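Local coordinates for protein lectin 2 (Agrocybe aegerita, PDB 4TQJ) that binds carbohydrates, specifically recognising N-acetylglucosamine at the non-reducing end of glycans, at residues A[22-27]-A[393-398]. The protein carries 1 engineered substitution. Sequence-based numbering, arbitrary orientation.
Sequences VGFGLD and TTVCWM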
# COMPACT_ATOMS: atom_id res chain seq x y z
N VAL A 22 1.12 4.52 -13.26
CA VAL A 22 -0.17 4.33 -13.91
C VAL A 22 -0.06 4.84 -15.34
O VAL A 22 0.25 6.01 -15.56
CB VAL A 22 -1.31 5.02 -13.14
CG1 VAL A 22 -2.62 4.98 -13.93
CG2 VAL A 22 -1.48 4.38 -11.77
N GLY A 23 -0.24 3.94 -16.29
CA GLY A 23 -0.14 4.30 -17.69
C GLY A 23 -1.46 4.15 -18.41
O GLY A 23 -2.11 3.10 -18.33
N PHE A 24 -1.88 5.20 -19.10
CA PHE A 24 -2.98 5.06 -20.04
C PHE A 24 -2.37 4.72 -21.39
O PHE A 24 -2.04 5.61 -22.17
CB PHE A 24 -3.81 6.34 -20.12
CG PHE A 24 -4.53 6.66 -18.84
CD1 PHE A 24 -5.83 6.23 -18.63
CD2 PHE A 24 -3.88 7.35 -17.83
CE1 PHE A 24 -6.50 6.51 -17.45
CE2 PHE A 24 -4.53 7.64 -16.64
CZ PHE A 24 -5.84 7.22 -16.44
N GLY A 25 -2.19 3.43 -21.64
CA GLY A 25 -1.51 2.97 -22.84
C GLY A 25 -2.46 2.93 -24.01
O GLY A 25 -3.62 3.37 -23.91
N LEU A 26 -1.99 2.41 -25.14
CA LEU A 26 -2.79 2.37 -26.36
C LEU A 26 -3.99 1.43 -26.23
O LEU A 26 -5.04 1.67 -26.84
CB LEU A 26 -1.93 1.94 -27.54
CG LEU A 26 -0.77 2.87 -27.86
CD1 LEU A 26 0.16 2.23 -28.92
CD2 LEU A 26 -1.29 4.25 -28.30
N ASP A 27 -3.84 0.36 -25.45
CA ASP A 27 -4.87 -0.67 -25.39
C ASP A 27 -5.60 -0.70 -24.05
O ASP A 27 -6.41 -1.59 -23.78
CB ASP A 27 -4.27 -2.05 -25.68
CG ASP A 27 -3.54 -2.11 -27.03
OD1 ASP A 27 -3.96 -1.45 -28.00
OD2 ASP A 27 -2.55 -2.85 -27.11
N THR A 393 -0.31 9.97 -27.71
CA THR A 393 -1.36 8.96 -27.71
C THR A 393 -1.53 8.25 -26.36
O THR A 393 -2.50 7.54 -26.14
CB THR A 393 -1.03 7.89 -28.76
OG1 THR A 393 0.29 7.38 -28.50
CG2 THR A 393 -1.04 8.50 -30.16
N THR A 394 -0.57 8.44 -25.46
CA THR A 394 -0.61 7.81 -24.14
C THR A 394 -0.41 8.86 -23.06
O THR A 394 0.12 9.93 -23.34
CB THR A 394 0.48 6.74 -23.98
OG1 THR A 394 1.77 7.34 -24.16
CG2 THR A 394 0.28 5.60 -25.00
N VAL A 395 -0.84 8.55 -21.84
CA VAL A 395 -0.58 9.37 -20.67
C VAL A 395 0.03 8.46 -19.61
O VAL A 395 -0.45 7.34 -19.41
CB VAL A 395 -1.89 9.96 -20.10
CG1 VAL A 395 -1.58 10.91 -18.94
CG2 VAL A 395 -2.67 10.64 -21.18
N CYS A 396 1.09 8.91 -18.96
CA CYS A 396 1.64 8.18 -17.82
C CYS A 396 1.79 9.08 -16.63
O CYS A 396 2.22 10.23 -16.76
CB CYS A 396 3.03 7.64 -18.14
SG CYS A 396 3.03 6.30 -19.27
N TRP A 397 1.47 8.55 -15.47
CA TRP A 397 1.60 9.28 -14.23
C TRP A 397 2.25 8.38 -13.19
O TRP A 397 2.14 7.15 -13.26
CB TRP A 397 0.22 9.65 -13.68
CG TRP A 397 -0.70 10.49 -14.54
CD1 TRP A 397 -1.95 10.14 -14.99
CD2 TRP A 397 -0.48 11.84 -14.99
NE1 TRP A 397 -2.51 11.17 -15.70
CE2 TRP A 397 -1.63 12.22 -15.72
CE3 TRP A 397 0.57 12.75 -14.86
CZ2 TRP A 397 -1.75 13.48 -16.31
CZ3 TRP A 397 0.45 13.99 -15.45
CH2 TRP A 397 -0.70 14.35 -16.17
N MET A 398 2.92 8.99 -12.22
CA MET A 398 3.19 8.30 -10.97
C MET A 398 2.02 8.63 -10.03
O MET A 398 1.48 9.73 -10.09
CB MET A 398 4.52 8.76 -10.35
CG MET A 398 5.73 8.55 -11.26
SD MET A 398 5.99 6.83 -11.77
CE MET A 398 6.16 6.00 -10.19
O HOH W 1 -4.09 6.05 -24.68
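The rings of F24 and W397 meet edge on: CE2 of F24 lies 4.0 Å from CD1 of W397, each near the plane of the other ring, so neither aromatic covers the other. The edge of the F24 ring also borders V395 O, whereas one face of the W397 indole takes CG1 of V395, 3.2 Å above its plane and offset toward the rim. F24 CG stands anti to its carbonyl carbon (chi1 -66°), and the ring runs beside the V395 side chain, CD2 close to CB. NE1 of W397 is hydrogen-bonded to R61 O on strand 60-64 of the next blade, which packs against the sheet face that carries V22, F24, V395 and W397.

Beneath the rings, the two strands pair antiparallel. V22 and W397 form a hydrogen-bonded pair with reciprocal N-H...O bonds of 2.8 Å between V22 N and W397 O and between W397 N and V22 O. F24 and V395 are bonded less evenly: F24 N reaches V395 O at 2.6 Å, but V395 N is 3.2 Å from F24 O and tilted 24° from the carbonyl plane. Between them, G23 and C396 form a non-hydrogen-bonded pair, with C396 SG 4.1 Å from G23 CA on the face opposite F24. Past this ladder, a water bridges G25 O and T393 O, and L26 CD2 rests 3.5 Å from T393 OG1, a hydroxyl bonded to A390 O.

Strand 395-399 thus becomes the inner strand of a sheet whose other three strands, 20-25, 28-32 and 41-44, come from the N-terminal part of the chain, the "velcro" closure of a seven-bladed beta-propeller. Four backbone hydrogen bonds, with the apolar contacts beside them, join segments 366 residues apart, so the first blade is completed by non-covalent pairing with the C-terminal strand.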